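Local coordinates for protein putative archaeal ammonia monooxygenase subunit B (Candidatus Nitrosocaldus yellowstonii, PDB 4O65) that probably serves as the copper-binding, cupredoxin-domain B subunit of an archaeal ammonia monooxygenase, at residues 20-25 and 142-147; 25-30 and 118-123; 123-128 and 146-151. All blocks are in the same frame, centred on the assembly; numbering follows the deposited sequence.

Contact 1 of 3, residues 20-25 and 142-147; sequences SATRLI and PGMSIV
T22 and R23 meet I146 and V147 through a short parallel pairing, and the backbone is the tight part of it. V147 takes both bonds: its N donates to T22 O at 2.9 Å, from a position tilted 31° out of the carbonyl plane, and its O accepts from L24 N. R23 CA also leans on V147 O at 3.3 Å in a CA-H...O contact. On the inner side L24 CD1 touches I146 CG2 only at 4.2 Å, both side chains being buried by L60 and W91. I146 CG1 lies nearest to A21 O, at 4.0 Å; this carbonyl is buried without a polar partner. The pairing sets 23-25 at the edge of the mixed sheet, one of the two layers of the cupredoxin sandwich, parallel to the C-terminal strand 137-149. The outer side, with R23 and T22, is exposed to solvent. R23 and V147 lie side by side, and the bend at chi3 (58°) puts NE where the guanidinium passes over V147, with CB under one face toward its rim and CG1 3.8 Å from NH2. The same NH2 forms a salt bridge with E149. Farther along, T22 CG2, anti to the carbonyl carbon, meets M144 CE at 3.6 Å; the two side chains cross at about a right angle, M144 being bent at both chi2 and chi3.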
loop_
_atom_site.group_PDB
_atom_site.type_symbol
_atom_site.label_atom_id
_atom_site.label_comp_id
_atom_site.label_asym_id
_atom_site.label_seq_id
_atom_site.Cartn_x
_atom_site.Cartn_y
_atom_site.Cartn_z
ATOM N N SER A 20 -1.938 -10.647 -0.418
ATOM C CA SER A 20 -1.051 -11.752 0.057
ATOM C C SER A 20 -1.462 -12.309 1.427
ATOM O O SER A 20 -0.985 -13.373 1.824
ATOM C CB SER A 20 0.407 -11.268 0.147
ATOM O OG SER A 20 0.500 -10.169 1.074
ATOM N N ALA A 21 -2.223 -11.552 2.205
ATOM C CA ALA A 21 -2.591 -12.016 3.551
ATOM C C ALA A 21 -3.854 -11.324 4.001
ATOM O O ALA A 21 -4.148 -10.210 3.549
ATOM C CB ALA A 21 -1.468 -11.642 4.558
ATOM N N THR A 22 -4.551 -11.947 4.964
ATOM C CA THR A 22 -5.697 -11.275 5.558
ATOM C C THR A 22 -5.483 -11.037 7.054
ATOM O O THR A 22 -6.349 -10.462 7.695
ATOM C CB THR A 22 -6.978 -12.108 5.419
ATOM O OG1 THR A 22 -6.748 -13.388 6.025
ATOM C CG2 THR A 22 -7.383 -12.223 3.931
ATOM N N ARG A 23 -4.342 -11.461 7.598
ATOM C CA ARG A 23 -4.057 -11.202 9.015
ATOM C C ARG A 23 -2.610 -10.766 9.098
ATOM O O ARG A 23 -1.740 -11.474 8.572
ATOM C CB ARG A 23 -4.279 -12.488 9.885
ATOM C CG ARG A 23 -5.719 -13.014 9.842
ATOM C CD ARG A 23 -6.069 -13.890 11.050
ATOM N NE ARG A 23 -5.867 -13.131 12.305
ATOM C CZ ARG A 23 -6.827 -12.516 13.017
ATOM N NH1 ARG A 23 -8.115 -12.565 12.650
ATOM N NH2 ARG A 23 -6.494 -11.841 14.119
ATOM N N LEU A 24 -2.356 -9.640 9.758
ATOM C CA LEU A 24 -0.992 -9.120 9.860
ATOM C C LEU A 24 -0.797 -8.618 11.265
ATOM O O LEU A 24 -1.760 -8.523 12.011
ATOM C CB LEU A 24 -0.863 -7.934 8.918
ATOM C CG LEU A 24 -1.036 -8.241 7.413
ATOM C CD1 LEU A 24 -0.921 -6.887 6.688
ATOM C CD2 LEU A 24 0.084 -9.145 6.988
ATOM N N ILE A 25 0.433 -8.232 11.595
ATOM C CA ILE A 25 0.685 -7.469 12.832
ATOM C C ILE A 25 1.251 -6.105 12.447
ATOM O O ILE A 25 1.633 -5.879 11.274
ATOM C CB ILE A 25 1.612 -8.213 13.834
ATOM C CG1 ILE A 25 3.008 -8.334 13.231
ATOM C CG2 ILE A 25 1.027 -9.601 14.153
ATOM C CD1 ILE A 25 4.034 -9.079 14.127
ATOM N N PRO A 142 -12.146 -4.673 -5.903
ATOM C CA PRO A 142 -12.951 -5.414 -4.939
ATOM C C PRO A 142 -12.296 -5.298 -3.552
ATOM O O PRO A 142 -11.085 -5.241 -3.429
ATOM C CB PRO A 142 -12.771 -6.892 -5.408
ATOM C CG PRO A 142 -12.421 -6.819 -6.821
ATOM C CD PRO A 142 -11.703 -5.500 -7.040
ATOM N N GLY A 143 -13.076 -5.201 -2.509
ATOM C CA GLY A 143 -12.378 -5.063 -1.204
ATOM C C GLY A 143 -11.935 -6.411 -0.657
ATOM O O GLY A 143 -12.349 -7.458 -1.162
ATOM N N MET A 144 -11.090 -6.391 0.376
ATOM C CA MET A 144 -10.884 -7.592 1.177
ATOM C C MET A 144 -10.644 -7.168 2.619
ATOM O O MET A 144 -9.995 -6.143 2.866
ATOM C CB MET A 144 -9.666 -8.301 0.625
ATOM C CG MET A 144 -8.972 -9.069 1.679
ATOM S SD MET A 144 -9.684 -10.642 1.293
ATOM C CE MET A 144 -8.152 -11.207 0.614
ATOM N N SER A 145 -11.242 -7.897 3.558
ATOM C CA SER A 145 -11.070 -7.597 4.972
ATOM C C SER A 145 -9.695 -8.064 5.481
ATOM O O SER A 145 -9.304 -9.192 5.241
ATOM C CB SER A 145 -12.237 -8.185 5.783
ATOM O OG SER A 145 -12.067 -7.828 7.141
ATOM N N ILE A 146 -8.932 -7.147 6.094
ATOM C CA ILE A 146 -7.612 -7.492 6.643
ATOM C C ILE A 146 -7.607 -7.083 8.109
ATOM O O ILE A 146 -7.880 -5.912 8.435
ATOM C CB ILE A 146 -6.489 -6.753 5.886
ATOM C CG1 ILE A 146 -6.556 -7.143 4.382
ATOM C CG2 ILE A 146 -5.121 -7.070 6.528
ATOM C CD1 ILE A 146 -5.561 -6.383 3.515
ATOM N N VAL A 147 -7.255 -8.014 8.969
ATOM C CA VAL A 147 -7.174 -7.706 10.433
ATOM C C VAL A 147 -5.701 -7.491 10.785
ATOM O O VAL A 147 -4.876 -8.362 10.514
ATOM C CB VAL A 147 -7.741 -8.852 11.278
ATOM C CG1 VAL A 147 -7.690 -8.514 12.775
ATOM C CG2 VAL A 147 -9.192 -9.126 10.872
#

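Contact 2 of 3, residues 25-30 and 118-123; sequences ITKAEF and SALEPG
The flat groups where T26 and K27 meet 118-123 are peptide units. The E121-P122 peptide carries T26 CG2 over one face, 3.6 Å from E121 C and equally near P122 N, and the methyl also touches P122 CD at the neighbouring ring. At the carbonyl end of the A119 peptide, K27 N donates to A119 O at 2.8 Å, arriving nearly along the C=O axis although the angle at its hydrogen is only 139°. T26 CA adds a CA-H...O contact to the same oxygen. T26 is the N-cap residue of helix 27-35; its OG1, placed between the backbone N and the carbonyl carbon (chi1 59°), accepts from E29 N at 3.0 Å and is also hydrogen-bonded to E151 O. The K27 chain runs alongside L120, and its bend at chi3 brings CE to 3.5 Å from S118 OG and 3.8 Å from L120 CD2. S118 OG is itself hydrogen-bonded to D58. K27 NZ goes on to salt bridges with E92 and D47, so the lysine is buried along its aliphatic part yet met by two carboxylates at its tip, a setting that would probably keep the ammonium charged.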
loop_
_atom_site.group_PDB
_atom_site.type_symbol
_atom_site.label_atom_id
_atom_site.label_comp_id
_atom_site.label_asym_id
_atom_site.label_seq_id
_atom_site.Cartn_x
_atom_site.Cartn_y
_atom_site.Cartn_z
ATOM N N ILE A 25 0.433 -8.232 11.595
ATOM C CA ILE A 25 0.685 -7.469 12.832
ATOM C C ILE A 25 1.251 -6.105 12.447
ATOM O O ILE A 25 1.633 -5.879 11.274
ATOM C CB ILE A 25 1.612 -8.213 13.834
ATOM C CG1 ILE A 25 3.008 -8.334 13.231
ATOM C CG2 ILE A 25 1.027 -9.601 14.153
ATOM C CD1 ILE A 25 4.034 -9.079 14.127
ATOM N N THR A 26 1.316 -5.176 13.395
ATOM C CA THR A 26 1.851 -3.831 13.038
ATOM C C THR A 26 3.354 -3.846 12.875
ATOM O O THR A 26 4.033 -4.779 13.363
ATOM C CB THR A 26 1.501 -2.792 14.110
ATOM O OG1 THR A 26 2.050 -3.239 15.348
ATOM C CG2 THR A 26 -0.041 -2.664 14.302
ATOM N N LYS A 27 3.907 -2.817 12.242
ATOM C CA LYS A 27 5.367 -2.694 12.120
ATOM C C LYS A 27 5.997 -2.656 13.519
ATOM O O LYS A 27 6.999 -3.349 13.790
ATOM C CB LYS A 27 5.746 -1.401 11.368
ATOM C CG LYS A 27 7.220 -1.386 10.982
ATOM C CD LYS A 27 7.775 -0.017 10.543
ATOM C CE LYS A 27 7.165 0.602 9.302
ATOM N NZ LYS A 27 7.983 1.842 8.971
ATOM N N ALA A 28 5.382 -1.893 14.429
ATOM C CA ALA A 28 5.897 -1.882 15.810
ATOM C C ALA A 28 5.860 -3.265 16.491
ATOM O O ALA A 28 6.824 -3.637 17.226
ATOM C CB ALA A 28 5.180 -0.805 16.654
ATOM N N GLU A 29 4.743 -3.995 16.310
ATOM C CA GLU A 29 4.630 -5.330 16.949
ATOM C C GLU A 29 5.725 -6.261 16.372
ATOM O O GLU A 29 6.354 -7.024 17.122
ATOM C CB GLU A 29 3.262 -5.967 16.710
ATOM C CG GLU A 29 3.009 -7.237 17.537
ATOM C CD GLU A 29 2.976 -6.988 19.044
ATOM O OE1 GLU A 29 3.286 -7.946 19.753
ATOM O OE2 GLU A 29 2.652 -5.866 19.526
ATOM N N PHE A 30 5.965 -6.139 15.074
ATOM C CA PHE A 30 7.030 -6.932 14.441
ATOM C C PHE A 30 8.420 -6.540 14.965
ATOM O O PHE A 30 9.223 -7.423 15.306
ATOM C CB PHE A 30 7.024 -6.806 12.913
ATOM C CG PHE A 30 8.178 -7.534 12.287
ATOM C CD1 PHE A 30 8.190 -8.938 12.223
ATOM C CD2 PHE A 30 9.271 -6.804 11.770
ATOM C CE1 PHE A 30 9.267 -9.622 11.637
ATOM C CE2 PHE A 30 10.351 -7.494 11.180
ATOM C CZ PHE A 30 10.327 -8.898 11.106
ATOM N N SER A 118 3.363 -1.596 4.591
ATOM C CA SER A 118 3.513 -1.968 5.989
ATOM C C SER A 118 2.254 -1.531 6.761
ATOM O O SER A 118 1.801 -0.368 6.636
ATOM C CB SER A 118 4.713 -1.213 6.577
ATOM O OG SER A 118 4.731 -1.485 7.963
ATOM N N ALA A 119 1.636 -2.449 7.500
ATOM C CA ALA A 119 0.550 -2.056 8.413
ATOM C C ALA A 119 1.144 -1.340 9.613
ATOM O O ALA A 119 2.021 -1.899 10.319
ATOM C CB ALA A 119 -0.182 -3.307 8.901
ATOM N N LEU A 120 0.644 -0.136 9.904
ATOM C CA LEU A 120 1.184 0.642 11.063
ATOM C C LEU A 120 0.338 0.561 12.334
ATOM O O LEU A 120 0.874 0.608 13.485
ATOM C CB LEU A 120 1.358 2.116 10.661
ATOM C CG LEU A 120 2.249 2.426 9.477
ATOM C CD1 LEU A 120 2.283 3.937 9.215
ATOM C CD2 LEU A 120 3.668 1.910 9.730
ATOM N N GLU A 121 -0.982 0.419 12.182
ATOM C CA GLU A 121 -1.859 0.542 13.349
ATOM C C GLU A 121 -2.876 -0.566 13.372
ATOM O O GLU A 121 -3.353 -1.023 12.274
ATOM C CB GLU A 121 -2.554 1.945 13.350
ATOM C CG GLU A 121 -1.603 3.095 13.042
ATOM C CD GLU A 121 -0.549 3.321 14.133
ATOM O OE1 GLU A 121 -0.745 2.823 15.254
ATOM O OE2 GLU A 121 0.467 4.006 13.865
ATOM N N PRO A 122 -3.213 -1.042 14.576
ATOM C CA PRO A 122 -4.116 -2.163 14.697
ATOM C C PRO A 122 -5.544 -1.774 14.245
ATOM O O PRO A 122 -5.921 -0.587 14.315
ATOM C CB PRO A 122 -4.061 -2.507 16.197
ATOM C CG PRO A 122 -3.859 -1.204 16.826
ATOM C CD PRO A 122 -2.829 -0.534 15.918
ATOM N N GLY A 123 -6.267 -2.762 13.738
ATOM C CA GLY A 123 -7.635 -2.539 13.333
ATOM C C GLY A 123 -8.070 -3.561 12.303
ATOM O O GLY A 123 -7.292 -4.414 11.876
#

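Contact 3 of 3, residues 123-128 and 146-151; sequences GTYHAH and IVVEGE. With CU (copper (II) ion), chain B.
Y125 and V148 cross obliquely on the inner face of an antiparallel pair, with CG2 of V148 3.7 Å from CE2 of the ring. The carbonyl O of I146 sits near the ring plane, at its edge. The ring also reaches back along its own strand to lie beside G123, which has no side chain to meet CZ, and the hydroxyl ends in a hydrogen bond to E121 O; W91 meets the ring edge-to-face. Next along this face, A127 CB touches I146 CD1 at 4.0 Å. On the other face T124 and V147 lie side by side and point the same way, OG1 of T124 being 3.7 Å from V147 CG2. Four backbone bonds join the two segments: G123 and V148 exchange one pair, with V148 N 2.7 Å from G123 O, and Y125 and I146 the other. Farther along 123-128, H126 and H128 turn to a common copper. H126 binds it through ND1 at 1.9 Å and H128 through NE2 at 2.0 Å, while H128 ND1 is held by G141 O. A water at 2.1 Å from the copper completes a nearly planar set of three, with 113° at the metal between H126 ND1 and H128 NE2. This His-X-His pair on a cupredoxin strand resembles the copper site of the related methane monooxygenase B subunit, where the N-terminal histidine supplies a further ligand.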
loop_
_atom_site.group_PDB
_atom_site.type_symbol
_atom_site.label_atom_id
_atom_site.label_comp_id
_atom_site.label_asym_id
_atom_site.label_seq_id
_atom_site.Cartn_x
_atom_site.Cartn_y
_atom_site.Cartn_z
ATOM N N GLY A 123 -6.267 -2.762 13.738
ATOM C CA GLY A 123 -7.635 -2.539 13.333
ATOM C C GLY A 123 -8.070 -3.561 12.303
ATOM O O GLY A 123 -7.292 -4.414 11.876
ATOM N N THR A 124 -9.329 -3.442 11.913
ATOM C CA THR A 124 -9.904 -4.324 10.895
ATOM C C THR A 124 -10.207 -3.419 9.735
ATOM O O THR A 124 -10.907 -2.416 9.888
ATOM C CB THR A 124 -11.167 -5.040 11.407
ATOM O OG1 THR A 124 -10.774 -6.071 12.310
ATOM C CG2 THR A 124 -11.917 -5.683 10.225
ATOM N N TYR A 125 -9.619 -3.718 8.576
ATOM C CA TYR A 125 -9.651 -2.789 7.433
ATOM C C TYR A 125 -10.322 -3.472 6.250
ATOM O O TYR A 125 -10.070 -4.641 5.990
ATOM C CB TYR A 125 -8.218 -2.371 6.996
ATOM C CG TYR A 125 -7.420 -1.683 8.084
ATOM C CD1 TYR A 125 -7.514 -0.289 8.249
ATOM C CD2 TYR A 125 -6.575 -2.409 8.937
ATOM C CE1 TYR A 125 -6.799 0.366 9.244
ATOM C CE2 TYR A 125 -5.885 -1.753 9.955
ATOM C CZ TYR A 125 -5.987 -0.383 10.089
ATOM O OH TYR A 125 -5.314 0.291 11.087
ATOM N N HIS A 126 -11.180 -2.762 5.532
ATOM C CA HIS A 126 -11.672 -3.308 4.286
ATOM C C HIS A 126 -10.875 -2.574 3.230
ATOM O O HIS A 126 -11.034 -1.376 3.015
ATOM C CB HIS A 126 -13.180 -3.066 4.133
ATOM C CG HIS A 126 -13.831 -4.036 3.165
ATOM N ND1 HIS A 126 -14.336 -3.656 1.940
ATOM C CD2 HIS A 126 -14.010 -5.437 3.250
ATOM C CE1 HIS A 126 -14.831 -4.763 1.310
ATOM N NE2 HIS A 126 -14.606 -5.839 2.102
ATOM N N ALA A 127 -9.894 -3.245 2.648
ATOM C CA ALA A 127 -8.907 -2.580 1.798
ATOM C C ALA A 127 -9.190 -2.842 0.332
ATOM O O ALA A 127 -9.586 -3.973 -0.030
ATOM C CB ALA A 127 -7.528 -3.168 2.117
ATOM N N HIS A 128 -8.899 -1.828 -0.497
ATOM C CA HIS A 128 -9.128 -1.897 -1.949
ATOM C C HIS A 128 -7.966 -1.280 -2.627
ATOM O O HIS A 128 -7.437 -0.226 -2.197
ATOM C CB HIS A 128 -10.308 -1.016 -2.367
ATOM C CG HIS A 128 -11.629 -1.373 -1.724
ATOM N ND1 HIS A 128 -12.692 -1.862 -2.447
ATOM C CD2 HIS A 128 -12.109 -1.165 -0.400
ATOM C CE1 HIS A 128 -13.770 -2.029 -1.608
ATOM N NE2 HIS A 128 -13.411 -1.591 -0.372
ATOM N N ILE A 146 -8.932 -7.147 6.094
ATOM C CA ILE A 146 -7.612 -7.492 6.643
ATOM C C ILE A 146 -7.607 -7.083 8.109
ATOM O O ILE A 146 -7.880 -5.912 8.435
ATOM C CB ILE A 146 -6.489 -6.753 5.886
ATOM C CG1 ILE A 146 -6.556 -7.143 4.382
ATOM C CG2 ILE A 146 -5.121 -7.070 6.528
ATOM C CD1 ILE A 146 -5.561 -6.383 3.515
ATOM N N VAL A 147 -7.255 -8.014 8.969
ATOM C CA VAL A 147 -7.174 -7.706 10.433
ATOM C C VAL A 147 -5.701 -7.491 10.785
ATOM O O VAL A 147 -4.876 -8.362 10.514
ATOM C CB VAL A 147 -7.741 -8.852 11.278
ATOM C CG1 VAL A 147 -7.690 -8.514 12.775
ATOM C CG2 VAL A 147 -9.192 -9.126 10.872
ATOM N N VAL A 148 -5.414 -6.371 11.425
ATOM C CA VAL A 148 -4.039 -6.074 11.888
ATOM C C VAL A 148 -4.058 -6.068 13.418
ATOM O O VAL A 148 -4.848 -5.334 14.040
ATOM C CB VAL A 148 -3.534 -4.728 11.373
ATOM C CG1 VAL A 148 -2.073 -4.509 11.836
ATOM C CG2 VAL A 148 -3.640 -4.630 9.814
ATOM N N GLU A 149 -3.190 -6.872 14.016
ATOM C CA GLU A 149 -3.085 -6.898 15.489
ATOM C C GLU A 149 -1.774 -6.305 15.950
ATOM O O GLU A 149 -0.806 -6.205 15.197
ATOM C CB GLU A 149 -3.168 -8.328 15.996
ATOM C CG GLU A 149 -4.439 -9.014 15.560
ATOM C CD GLU A 149 -4.520 -10.406 16.128
ATOM O OE1 GLU A 149 -3.769 -11.306 15.689
ATOM O OE2 GLU A 149 -5.337 -10.598 17.030
ATOM N N GLY A 150 -1.722 -5.932 17.215
ATOM C CA GLY A 150 -0.429 -5.510 17.764
ATOM C C GLY A 150 -0.350 -4.063 18.170
ATOM O O GLY A 150 -1.299 -3.278 17.976
ATOM N N GLU A 151 0.788 -3.690 18.745
ATOM C CA GLU A 151 0.863 -2.346 19.328
ATOM C C GLU A 151 0.898 -1.287 18.240
ATOM O O GLU A 151 1.416 -1.510 17.107
ATOM C CB GLU A 151 2.027 -2.225 20.308
ATOM C CG GLU A 151 3.364 -2.255 19.640
ATOM C CD GLU A 151 4.509 -2.334 20.650
ATOM O OE1 GLU A 151 4.276 -2.579 21.855
ATOM O OE2 GLU A 151 5.651 -2.150 20.216
HETATM CU CU CU B . -14.387 -1.870 1.339
HETATM O O HOH W 1 -15.164 -0.026 1.924
#

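Overall arrangement
Contacts 1 and 3 build on the two edges of strand 137-149, sharing I146 and V147, so that 23-25, 137-149 and 123-133 run side by side in one mixed sheet; both are partly buried. Contact 2 is the buried one: it ties the start of helix 27-35, directly after strand 23-25, to the end of strand 110-119 in the other sheet and to the turn leading into 123-133. Its chemistry differs accordingly, with a capped helix and a lysine between acids in place of regular strand pairing. T26 and E151 join contacts 2 and 3 at this end, whereas copper lies at the far end of contact 3.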